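Local coordinates for protein oxaloacetate acetyl hydrolase (Cryphonectria parasitica, PDB 3LYE) that is a tetrameric TIM-barrel enzyme of the phosphoenolpyruvate phosphomutase family, modelled here with bound calcium ions, at residues V263-R266 and V270-T273; V32-S37 and T57-G62; T40-G45 and A82-F87; H72-N77 and I92-T97; T52-T57 and F246-L251. One frame throughout, in Å; residues are numbered along the deposited sequence.

Contact 1 (V263-R266 and V270-T273); sequences VRLR and VVGT. With CA (calcium ion), chain C.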
# COMPACT_ATOMS: atom_id res chain seq x y z
N VAL A 263 26.71 17.22 4.76
CA VAL A 263 28.03 17.39 5.40
C VAL A 263 28.15 18.89 5.74
O VAL A 263 28.63 19.26 6.80
CB VAL A 263 29.18 16.93 4.48
CG1 VAL A 263 30.52 17.50 4.94
CG2 VAL A 263 29.24 15.42 4.46
N ARG A 264 27.73 19.76 4.82
CA ARG A 264 27.77 21.21 5.06
C ARG A 264 26.87 21.55 6.24
O ARG A 264 27.23 22.36 7.08
CB ARG A 264 27.31 21.97 3.81
CG ARG A 264 27.42 23.47 3.90
CD ARG A 264 26.83 24.12 2.67
NE ARG A 264 27.51 23.62 1.49
CZ ARG A 264 26.96 23.01 0.44
NH1 ARG A 264 25.66 22.84 0.27
NH2 ARG A 264 27.78 22.60 -0.50
N LEU A 265 25.67 20.98 6.33
CA LEU A 265 24.81 21.28 7.45
C LEU A 265 25.44 20.80 8.75
O LEU A 265 25.47 21.52 9.75
CB LEU A 265 23.45 20.59 7.27
CG LEU A 265 22.48 20.71 8.44
CD1 LEU A 265 22.19 22.17 8.70
CD2 LEU A 265 21.25 19.93 8.11
N ARG A 266 26.01 19.62 8.73
CA ARG A 266 26.61 19.07 9.93
C ARG A 266 27.80 19.87 10.45
O ARG A 266 27.91 20.14 11.64
CB ARG A 266 27.10 17.63 9.65
CG ARG A 266 27.63 16.90 10.90
CD ARG A 266 28.24 15.54 10.57
NE ARG A 266 29.44 15.75 9.78
CZ ARG A 266 30.05 14.84 9.02
NH1 ARG A 266 29.58 13.58 8.94
NH2 ARG A 266 31.13 15.19 8.36
N VAL A 270 24.52 25.30 8.05
CA VAL A 270 23.68 25.84 7.00
C VAL A 270 23.58 24.80 5.87
O VAL A 270 24.50 24.02 5.63
CB VAL A 270 24.19 27.16 6.40
CG1 VAL A 270 24.25 28.23 7.48
CG2 VAL A 270 25.53 26.95 5.75
N VAL A 271 22.45 24.80 5.21
CA VAL A 271 22.17 23.87 4.09
C VAL A 271 22.89 24.39 2.85
O VAL A 271 23.55 23.64 2.13
CB VAL A 271 20.68 23.73 3.90
CG1 VAL A 271 20.32 22.95 2.64
CG2 VAL A 271 20.07 23.04 5.13
N GLY A 272 22.76 25.68 2.56
CA GLY A 272 23.47 26.25 1.42
C GLY A 272 23.14 25.89 -0.00
O GLY A 272 24.02 25.92 -0.88
N THR A 273 21.88 25.63 -0.27
CA THR A 273 21.45 25.29 -1.60
C THR A 273 21.23 26.54 -2.46
O THR A 273 20.70 27.53 -1.96
CB THR A 273 20.12 24.50 -1.55
OG1 THR A 273 20.23 23.39 -0.65
CG2 THR A 273 19.70 24.02 -2.92
CA CA C . 19.93 28.86 -0.25
O HOH W 1 22.83 22.24 -1.27
O HOH W 2 22.19 29.16 0.34
O HOH W 3 19.34 30.24 1.52
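R264 reaches from the last turns of helix 251-268 to the loop that follows and sends its guanidinium to the main-chain carbonyl of V271, while its methylenes lie against V270 O. The side chain runs extended until rotation about CG-CD (chi3 -58°) bends it, which turns the head toward the loop. R264 NH1 then gives a nearly straight hydrogen bond to V271 O (2.9 Å, 170° at the hydrogen). The carbonyl oxygen lies in the plane of the guanidinium, at its edge, and the donor lies in the carbonyl plane, so both flat groups are well oriented for the bond. A weak bond runs from R264 NH1 to a water 3.3 Å away, and that water also pairs with T273 OG1 at 2.9 Å. On its way the aliphatic part of R264 passes over the loop, with R264 CG 3.4 Å from V270 O.

Helix 251-268 is the helix that follows the last barrel strand. Around this contact it packs on L44, F46 and F246 of the second subunit, consistent with the helix exchange between subunits known in this superfamily.

Next along the helix, L265 CA makes a C-H...O contact with V270 O at 3.3 Å, and the methyl L265 CD1 lies 4.2 Å from V271 CG2, an apolar patch on the buried side. G272 turns the chain with positive phi beside R264. One residue on, T273 O binds a calcium ion at 2.3 Å, together with D275, two waters, and E224 and N225 of the second subunit.

Contact 2 (V32-S37 and T57-G62); sequences VYDGLS and TASRLG
Y33 and S59 meet edge-on: the ring presents its CD1-CE1 edge to the serine, with S59 CB 3.4 Å from Y33 CD1 and S59 OG lying close to the ring plane. S59 turns its hydroxyl away from its own backbone N (chi1 -178°), which carries OG out past the tyrosine edge toward D34, whose CB is 3.8 Å from S59 OG. That hydroxyl is in fact bonded to D34 OD1 of the second subunit, and D34 OD1 here receives S59 of that subunit in return, so the edge contact borders a reciprocal pair across the interface.

One face of the Y33 ring is occupied by its own segment. D34 OD2 and S37 OG both sit 3.6 Å above the plane, offset toward the rim. The two segments belong to successive beta-alpha units of the barrel: residues 32-37 lead from strand 27-32 into helix 35-43, while residues 57-62 lie on helix 53-61, which follows the next strand.

D34 is the N-cap of helix 35-43. D34 OD2 takes two donors, S37 N at 2.8 Å, on the syn side but 32° out of the carboxylate plane, and S37 OG at 2.7 Å, nearly in line with the C-O bond. S37 OG in turn accepts from Y33 N, with a nearly straight angle of 175°, a relay that fixes the carboxylate and the start of the tyrosine backbone together.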
# COMPACT_ATOMS: atom_id res chain seq x y z
N VAL A 32 14.95 6.67 -13.69
CA VAL A 32 14.25 7.42 -12.67
C VAL A 32 13.80 6.44 -11.60
O VAL A 32 13.64 5.26 -11.85
CB VAL A 32 13.13 8.29 -13.24
CG1 VAL A 32 13.67 9.27 -14.26
CG2 VAL A 32 12.05 7.45 -13.84
N TYR A 33 13.51 6.96 -10.41
CA TYR A 33 13.18 6.11 -9.31
C TYR A 33 12.16 6.62 -8.32
O TYR A 33 11.82 5.92 -7.36
CB TYR A 33 14.48 5.87 -8.50
CG TYR A 33 15.06 7.09 -7.84
CD1 TYR A 33 14.66 7.46 -6.57
CD2 TYR A 33 15.99 7.88 -8.49
CE1 TYR A 33 15.17 8.57 -5.96
CE2 TYR A 33 16.52 9.01 -7.88
CZ TYR A 33 16.09 9.36 -6.61
OH TYR A 33 16.67 10.45 -5.99
N ASP A 34 11.64 7.82 -8.56
CA ASP A 34 10.66 8.44 -7.68
C ASP A 34 9.97 9.55 -8.43
O ASP A 34 10.24 9.77 -9.63
CB ASP A 34 11.28 8.90 -6.36
CG ASP A 34 12.06 10.21 -6.48
OD1 ASP A 34 12.18 10.91 -5.44
OD2 ASP A 34 12.56 10.52 -7.58
N GLY A 35 9.11 10.28 -7.74
CA GLY A 35 8.37 11.33 -8.40
C GLY A 35 9.21 12.52 -8.82
O GLY A 35 9.03 13.05 -9.91
N LEU A 36 10.17 12.89 -7.99
CA LEU A 36 11.01 14.02 -8.30
C LEU A 36 11.89 13.73 -9.51
O LEU A 36 11.98 14.53 -10.44
CB LEU A 36 11.85 14.39 -7.10
CG LEU A 36 12.75 15.60 -7.29
CD1 LEU A 36 11.94 16.90 -7.55
CD2 LEU A 36 13.70 15.78 -6.16
N SER A 37 12.57 12.60 -9.50
CA SER A 37 13.44 12.25 -10.62
C SER A 37 12.60 12.12 -11.91
O SER A 37 12.99 12.62 -12.98
CB SER A 37 14.24 10.97 -10.37
OG SER A 37 13.41 9.89 -10.02
N THR A 57 14.05 0.36 -5.00
CA THR A 57 14.36 -0.27 -3.73
C THR A 57 15.03 0.71 -2.76
O THR A 57 14.66 0.78 -1.58
CB THR A 57 15.23 -1.51 -3.93
OG1 THR A 57 14.57 -2.41 -4.84
CG2 THR A 57 15.40 -2.25 -2.64
N ALA A 58 16.01 1.45 -3.25
CA ALA A 58 16.70 2.38 -2.40
C ALA A 58 15.79 3.48 -1.91
O ALA A 58 15.84 3.85 -0.72
CB ALA A 58 17.86 2.99 -3.16
N SER A 59 14.98 4.03 -2.80
CA SER A 59 14.12 5.15 -2.42
C SER A 59 12.87 4.79 -1.65
O SER A 59 12.58 5.41 -0.62
CB SER A 59 13.81 5.94 -3.69
OG SER A 59 13.01 7.10 -3.44
N ARG A 60 12.12 3.82 -2.16
CA ARG A 60 10.91 3.44 -1.46
C ARG A 60 11.12 2.59 -0.25
O ARG A 60 10.31 2.64 0.69
CB ARG A 60 9.95 2.72 -2.40
CG ARG A 60 9.34 3.63 -3.35
CD ARG A 60 8.27 2.93 -4.19
NE ARG A 60 7.18 2.35 -3.40
CZ ARG A 60 5.98 2.92 -3.23
NH1 ARG A 60 5.03 2.33 -2.52
NH2 ARG A 60 5.75 4.10 -3.77
N LEU A 61 12.19 1.80 -0.24
CA LEU A 61 12.43 0.90 0.89
C LEU A 61 13.70 1.14 1.69
O LEU A 61 13.85 0.60 2.77
CB LEU A 61 12.42 -0.55 0.39
CG LEU A 61 11.15 -1.00 -0.33
CD1 LEU A 61 11.27 -2.44 -0.82
CD2 LEU A 61 9.96 -0.83 0.58
N GLY A 62 14.59 1.95 1.17
CA GLY A 62 15.84 2.20 1.85
C GLY A 62 16.71 0.95 2.00
O GLY A 62 17.48 0.83 2.96

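Contact 3 (T40-G45 and A82-F87); sequences TAMELG and ANLDPF. With CA (calcium ion), chain D.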
# COMPACT_ATOMS: atom_id res chain seq x y z
N THR A 40 11.50 15.53 -13.16
CA THR A 40 12.63 16.29 -13.71
C THR A 40 12.91 15.84 -15.15
O THR A 40 13.13 16.64 -16.05
CB THR A 40 13.87 16.21 -12.84
OG1 THR A 40 13.56 16.65 -11.52
CG2 THR A 40 14.96 17.11 -13.33
N ALA A 41 12.91 14.53 -15.37
CA ALA A 41 13.12 14.00 -16.72
C ALA A 41 12.02 14.52 -17.66
O ALA A 41 12.26 14.81 -18.82
CB ALA A 41 13.15 12.51 -16.69
N MET A 42 10.79 14.61 -17.14
CA MET A 42 9.65 15.11 -17.91
C MET A 42 9.84 16.59 -18.25
O MET A 42 9.62 16.99 -19.38
CB MET A 42 8.34 14.91 -17.15
CG MET A 42 7.98 13.45 -16.99
SD MET A 42 6.75 13.10 -15.68
CE MET A 42 5.27 13.74 -16.39
N GLU A 43 10.27 17.38 -17.27
CA GLU A 43 10.50 18.81 -17.45
C GLU A 43 11.50 19.03 -18.59
O GLU A 43 11.36 19.96 -19.39
CB GLU A 43 11.18 19.38 -16.17
CG GLU A 43 11.68 20.82 -16.26
CD GLU A 43 12.52 21.29 -15.05
OE1 GLU A 43 12.90 22.49 -15.05
OE2 GLU A 43 12.80 20.53 -14.12
N LEU A 44 12.48 18.14 -18.69
CA LEU A 44 13.54 18.26 -19.68
C LEU A 44 13.20 17.71 -21.04
O LEU A 44 14.00 17.81 -21.97
CB LEU A 44 14.85 17.67 -19.13
CG LEU A 44 15.38 18.40 -17.87
CD1 LEU A 44 16.50 17.60 -17.23
CD2 LEU A 44 15.80 19.83 -18.18
N GLY A 45 12.02 17.14 -21.19
CA GLY A 45 11.60 16.62 -22.46
C GLY A 45 12.02 15.25 -22.97
O GLY A 45 11.94 14.98 -24.17
N ALA A 82 4.33 6.41 -14.32
CA ALA A 82 3.77 6.42 -15.66
C ALA A 82 2.62 7.33 -15.86
O ALA A 82 2.39 7.79 -16.98
CB ALA A 82 3.32 5.00 -16.01
N ASN A 83 1.91 7.64 -14.78
CA ASN A 83 0.69 8.44 -14.86
C ASN A 83 0.73 9.85 -14.37
O ASN A 83 -0.30 10.51 -14.27
CB ASN A 83 -0.45 7.61 -14.24
CG ASN A 83 -0.59 6.26 -14.91
OD1 ASN A 83 -0.23 5.17 -14.34
ND2 ASN A 83 -1.04 6.29 -16.14
N LEU A 84 1.92 10.32 -14.07
CA LEU A 84 2.09 11.70 -13.62
C LEU A 84 1.44 12.62 -14.66
O LEU A 84 0.82 13.61 -14.30
CB LEU A 84 3.55 12.03 -13.36
CG LEU A 84 4.16 11.30 -12.18
CD1 LEU A 84 5.64 11.59 -12.10
CD2 LEU A 84 3.43 11.66 -10.88
N ASP A 85 1.63 12.29 -15.94
CA ASP A 85 1.01 13.01 -17.02
C ASP A 85 0.29 11.92 -17.85
O ASP A 85 0.94 11.09 -18.47
CB ASP A 85 2.03 13.78 -17.83
CG ASP A 85 1.43 14.46 -19.06
OD1 ASP A 85 2.21 15.11 -19.79
OD2 ASP A 85 0.20 14.36 -19.28
N PRO A 86 -1.05 11.90 -17.85
CA PRO A 86 -1.75 10.88 -18.65
C PRO A 86 -1.38 10.93 -20.14
O PRO A 86 -1.59 9.96 -20.86
CB PRO A 86 -3.22 11.26 -18.48
CG PRO A 86 -3.27 11.98 -17.15
CD PRO A 86 -1.99 12.73 -17.06
N PHE A 87 -0.87 12.07 -20.59
CA PHE A 87 -0.50 12.24 -21.99
C PHE A 87 1.00 12.35 -22.16
O PHE A 87 1.46 12.76 -23.22
CB PHE A 87 -1.15 13.52 -22.49
CG PHE A 87 -2.64 13.50 -22.37
CD1 PHE A 87 -3.43 12.89 -23.33
CD2 PHE A 87 -3.26 14.06 -21.25
CE1 PHE A 87 -4.79 12.86 -23.19
CE2 PHE A 87 -4.64 14.03 -21.13
CZ PHE A 87 -5.39 13.43 -22.09
CA CA D . 1.92 14.13 -25.30
O HOH W 4 -0.46 14.54 -26.00
O HOH W 5 0.95 12.46 -27.04
O HOH W 6 1.38 16.16 -24.00
O HOH W 7 3.44 12.17 -25.63
O HOH W 8 4.04 14.77 -24.14
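M42 reaches from the last turn of helix 35-43 to L84 and D85, in the loop between helix 71-82 and strand 91-94, joining the end of one outer helix of the TIM barrel to the loop after a neighbouring one. Helix 35-43 closes with a Schellman motif at G45.

The contact itself is apolar. The methionine chain is extended at first and then bends at its last torsion (chi3 71°), swinging the methyl group CE in over the loop. M42 CE comes 3.5 Å from D85 CB and 3.9 Å from L84 CB, so it touches the aspartate on its methylene and leaves the carboxylate to other work. M42 SD lies 4.0 Å from L84 CD1. The side chains of M42 and L84 run at about a right angle to each other, while M42 and D85 cross obliquely. L84 also packs on A38 and R39 of helix 35-43 and on L61 of the second subunit.

No hydrogen bond crosses between the two segments; each is braced by its own. At the helix end, L44 N bonds to T40 O, and G45 N to M42 O (3.0 Å). In the loop, D85 forms an Asx turn: D85 OD2 accepts from F87 N at 2.8 Å, the donor approaching from above the carboxylate plane, 58° out of it.

The final element is metal coordination. The turn leaves the backbone of F87 facing a calcium ion that also holds five waters, and F87 O binds it at 2.5 Å.

Contact 4 (H72-N77 and I92-T97); sequences HDMRDN and IADMDT. With CA (calcium ion), chain B.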
# COMPACT_ATOMS: atom_id res chain seq x y z
N HIS A 72 4.33 -5.60 -5.37
CA HIS A 72 3.62 -4.45 -4.89
C HIS A 72 4.44 -3.18 -4.98
O HIS A 72 3.94 -2.14 -5.42
CB HIS A 72 3.16 -4.67 -3.42
CG HIS A 72 2.71 -3.41 -2.74
ND1 HIS A 72 3.57 -2.61 -2.01
CD2 HIS A 72 1.51 -2.78 -2.71
CE1 HIS A 72 2.91 -1.56 -1.55
NE2 HIS A 72 1.66 -1.65 -1.95
N ASP A 73 5.69 -3.24 -4.54
CA ASP A 73 6.55 -2.07 -4.58
C ASP A 73 6.82 -1.54 -5.97
O ASP A 73 6.83 -0.35 -6.24
CB ASP A 73 7.88 -2.41 -3.91
CG ASP A 73 7.70 -3.06 -2.56
OD1 ASP A 73 7.34 -2.33 -1.63
OD2 ASP A 73 7.98 -4.27 -2.42
N MET A 74 7.11 -2.49 -6.84
CA MET A 74 7.40 -2.15 -8.23
C MET A 74 6.21 -1.61 -8.98
O MET A 74 6.32 -0.59 -9.66
CB MET A 74 8.03 -3.36 -8.92
CG MET A 74 9.36 -3.77 -8.33
SD MET A 74 10.70 -2.58 -8.49
CE MET A 74 11.01 -2.75 -10.25
N ARG A 75 5.08 -2.26 -8.83
CA ARG A 75 3.90 -1.78 -9.51
C ARG A 75 3.49 -0.43 -8.94
O ARG A 75 3.11 0.46 -9.68
CB ARG A 75 2.74 -2.77 -9.37
CG ARG A 75 1.52 -2.31 -10.15
CD ARG A 75 0.20 -2.60 -9.56
NE ARG A 75 -0.85 -1.97 -10.38
CZ ARG A 75 -2.14 -1.97 -10.08
NH1 ARG A 75 -3.05 -1.35 -10.85
NH2 ARG A 75 -2.55 -2.59 -8.99
N ASP A 76 3.55 -0.26 -7.62
CA ASP A 76 3.15 1.03 -7.08
C ASP A 76 4.00 2.16 -7.60
O ASP A 76 3.49 3.23 -7.93
CB ASP A 76 3.16 1.00 -5.56
CG ASP A 76 1.93 0.33 -4.99
OD1 ASP A 76 1.81 0.29 -3.75
OD2 ASP A 76 1.08 -0.16 -5.78
N ASN A 77 5.32 1.96 -7.67
CA ASN A 77 6.18 3.03 -8.16
C ASN A 77 5.96 3.27 -9.64
O ASN A 77 5.94 4.41 -10.08
CB ASN A 77 7.63 2.71 -7.84
CG ASN A 77 8.48 3.95 -7.61
OD1 ASN A 77 8.02 4.95 -7.06
ND2 ASN A 77 9.73 3.86 -7.97
N ILE A 92 9.34 2.51 -19.40
CA ILE A 92 9.83 1.15 -19.43
C ILE A 92 10.19 0.88 -17.95
O ILE A 92 10.88 1.72 -17.34
CB ILE A 92 11.06 0.95 -20.29
CG1 ILE A 92 10.69 1.17 -21.75
CG2 ILE A 92 11.64 -0.46 -20.08
CD1 ILE A 92 11.87 1.18 -22.69
N ALA A 93 9.76 -0.24 -17.37
CA ALA A 93 10.07 -0.56 -16.00
C ALA A 93 10.71 -1.91 -15.85
O ALA A 93 10.43 -2.84 -16.59
CB ALA A 93 8.81 -0.55 -15.15
N ASP A 94 11.64 -2.00 -14.90
CA ASP A 94 12.25 -3.26 -14.58
C ASP A 94 11.14 -4.16 -14.01
O ASP A 94 10.28 -3.66 -13.26
CB ASP A 94 13.25 -2.99 -13.44
CG ASP A 94 14.11 -4.17 -13.03
OD1 ASP A 94 13.92 -5.29 -13.55
OD2 ASP A 94 15.01 -3.93 -12.17
N MET A 95 11.08 -5.43 -14.44
CA MET A 95 10.14 -6.37 -13.85
C MET A 95 10.92 -7.58 -13.28
O MET A 95 10.35 -8.62 -12.97
CB MET A 95 8.95 -6.78 -14.71
CG MET A 95 9.28 -7.61 -15.92
SD MET A 95 7.82 -8.27 -16.77
CE MET A 95 7.41 -9.61 -15.67
N ASP A 96 12.24 -7.42 -13.16
CA ASP A 96 13.08 -8.45 -12.57
C ASP A 96 12.79 -9.83 -13.18
O ASP A 96 12.91 -9.97 -14.40
CB ASP A 96 12.92 -8.37 -11.05
CG ASP A 96 13.41 -7.07 -10.50
OD1 ASP A 96 14.62 -6.91 -10.46
OD2 ASP A 96 12.60 -6.20 -10.16
N THR A 97 12.48 -10.83 -12.36
CA THR A 97 12.19 -12.15 -12.85
C THR A 97 10.67 -12.43 -12.83
O THR A 97 10.23 -13.55 -13.11
CB THR A 97 12.87 -13.24 -12.04
OG1 THR A 97 12.30 -13.23 -10.75
CG2 THR A 97 14.37 -13.05 -11.90
CA CA B . 16.51 -5.62 -11.12
O HOH W 9 16.39 -6.31 -13.38
O HOH W 10 17.45 -7.90 -11.08
O HOH W 11 16.10 -4.49 -9.13
O HOH W 12 18.72 -5.85 -9.90
O HOH W 13 17.50 -4.17 -12.05
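M74 of helix 71-82 brings its methyl group against D94 and D96 at the C-terminal end of strand 91-94, the end of a TIM barrel where sites are usually placed; here the two aspartates bind a calcium ion.

The van der Waals part rests on one atom. The methionine chain bends twice, at chi2 (-65°) and again at chi3, so that CE rather than the sulfur meets the strand end. M74 CE lies 3.2 Å from D94 O, close for a methyl group, and 3.9 Å from D94 CB. M74 CE also comes 3.8 Å from D96 OD2, the two side chains crossing at about a right angle. Y99 and Y112 close in around the same methionine, and they serve the oxygens it borders: Y112 OH bonds to D94 O and Y99 OH to D96 OD2.

The hydrogen bonds within the strand end shape the chain. D94 OD1 accepts from D96 N at 2.7 Å, an Asx turn in which the donor stands above the carboxylate plane (43° out of it). D96 itself has positive phi, and with this turn the two carboxylates face the same ion.

Metal bonding completes the site, with each aspartate giving one oxygen and keeping the other for a hydrogen bond. Five waters fill the remaining positions, one of which is also placed to donate to D94 OD1. M74 lies just behind the two protein ligands, of which D94 OD2 binds the calcium ion at 2.5 Å and D96 OD1 at 2.4 Å.

Contact 5 (T52-T57 and F246-L251); sequences TGAGTT and FSFATL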
# COMPACT_ATOMS: atom_id res chain seq x y z
N THR A 52 13.98 2.24 -12.59
CA THR A 52 14.95 1.27 -12.11
C THR A 52 14.50 0.50 -10.89
O THR A 52 13.79 0.99 -10.03
CB THR A 52 16.29 1.96 -11.78
OG1 THR A 52 16.14 2.64 -10.55
CG2 THR A 52 16.68 2.91 -12.85
N GLY A 53 14.95 -0.74 -10.81
CA GLY A 53 14.64 -1.60 -9.67
C GLY A 53 15.50 -1.20 -8.46
O GLY A 53 15.01 -1.12 -7.33
N ALA A 54 16.79 -0.98 -8.68
CA ALA A 54 17.68 -0.59 -7.58
C ALA A 54 17.23 0.73 -7.00
O ALA A 54 17.29 0.92 -5.80
CB ALA A 54 19.13 -0.49 -8.05
N GLY A 55 16.83 1.66 -7.86
CA GLY A 55 16.40 2.97 -7.40
C GLY A 55 15.09 2.87 -6.65
O GLY A 55 14.91 3.53 -5.61
N THR A 56 14.15 2.09 -7.17
CA THR A 56 12.89 1.92 -6.47
C THR A 56 13.15 1.34 -5.07
O THR A 56 12.59 1.80 -4.07
CB THR A 56 11.91 1.08 -7.25
OG1 THR A 56 11.61 1.63 -8.54
CG2 THR A 56 10.80 0.72 -6.52
N THR A 57 14.05 0.36 -5.00
CA THR A 57 14.36 -0.27 -3.73
C THR A 57 15.03 0.71 -2.76
O THR A 57 14.66 0.78 -1.58
CB THR A 57 15.23 -1.51 -3.93
OG1 THR A 57 14.57 -2.41 -4.84
CG2 THR A 57 15.40 -2.25 -2.64
N PHE A 246 19.42 4.20 -18.85
CA PHE A 246 20.48 4.67 -18.01
C PHE A 246 20.27 4.42 -16.52
O PHE A 246 19.72 5.27 -15.80
CB PHE A 246 20.67 6.16 -18.33
CG PHE A 246 21.24 6.41 -19.69
CD1 PHE A 246 22.59 6.59 -19.87
CD2 PHE A 246 20.41 6.44 -20.79
CE1 PHE A 246 23.10 6.79 -21.14
CE2 PHE A 246 20.94 6.61 -22.06
CZ PHE A 246 22.28 6.80 -22.23
N SER A 247 20.72 3.25 -16.08
CA SER A 247 20.64 2.83 -14.69
C SER A 247 21.56 3.74 -13.87
O SER A 247 22.68 4.04 -14.23
CB SER A 247 21.03 1.37 -14.53
OG SER A 247 20.18 0.57 -15.30
N PHE A 248 21.05 4.16 -12.73
CA PHE A 248 21.70 5.03 -11.78
C PHE A 248 21.90 6.48 -12.25
O PHE A 248 22.52 7.26 -11.54
CB PHE A 248 23.03 4.43 -11.30
CG PHE A 248 22.87 3.12 -10.61
CD1 PHE A 248 23.06 1.93 -11.29
CD2 PHE A 248 22.52 3.07 -9.29
CE1 PHE A 248 22.89 0.71 -10.64
CE2 PHE A 248 22.33 1.84 -8.66
CZ PHE A 248 22.52 0.67 -9.33
N ALA A 249 21.30 6.89 -13.36
CA ALA A 249 21.48 8.24 -13.88
C ALA A 249 21.00 9.31 -12.95
O ALA A 249 21.48 10.43 -13.02
CB ALA A 249 20.77 8.42 -15.19
N THR A 250 19.98 9.01 -12.14
CA THR A 250 19.48 10.01 -11.22
C THR A 250 19.74 9.67 -9.76
O THR A 250 19.98 10.58 -8.98
CB THR A 250 17.98 10.34 -11.47
OG1 THR A 250 17.14 9.20 -11.24
CG2 THR A 250 17.74 10.86 -12.89
N LEU A 251 19.76 8.39 -9.41
CA LEU A 251 20.00 8.00 -8.01
C LEU A 251 21.40 8.40 -7.57
O LEU A 251 21.60 8.92 -6.47
CB LEU A 251 19.81 6.49 -7.84
CG LEU A 251 19.72 5.99 -6.40
CD1 LEU A 251 18.37 6.30 -5.81
CD2 LEU A 251 19.94 4.52 -6.34
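The N-terminal turn of helix 53-61, capped by T52, meets the type II turn F246 to A249 that ends the last barrel strand, with A54 against F248 and G55 against L251. A54 CB lies 3.8 Å from F248 CZ, approaching the ring obliquely. F248, with positive phi in the turn, has its CG beside the backbone N (chi1 -60°), and although its CB does not face the helix the far rim of the ring comes up to it. L251 CD2 rests 4.0 Å from G55 CA, where no side chain intervenes. T52 CG2 borders S247 CA more loosely at 4.4 Å.

The helix start is held by bonds within residues 52-57. T52 OG1 accepts from G55 N at 2.9 Å, and T52 O takes two donors, T56 OG1 at 2.7 Å and T56 N. T57 OG1 and T57 N grip G53 O from opposite faces of its carbonyl plane.

T52 also bonds through its backbone to V32, while S247 OG bonds to N221 and F248 packs on V223 of strand 219-223. The contact reaches across strand 27-32, which lies between strands 49-51 and 243-247, and L251 opens helix 251-268.

How the contacts relate
Contacts 2, 4 and 5 form the core: contacts 2 and 5 have centres about 8 Å apart and share T57, and the centre of contact 4 is about 12 Å from each. N77 joins them, its ND2 probably bonded to Y33 O and to T56 OG1, each at 3.0 Å. Contact 4 holds the calcium ion of D94 and D96; G53 CA of contact 5 is 3.4 Å from D94 OD2, and the A54 side chain is about 7 Å from that metal. Contact 3 extends contact 2 along helix 35-43, touching it through V32 and A41. Contact 1 stands apart, its centre about 23 to 34 Å from theirs, by its own calcium at the subunit interface.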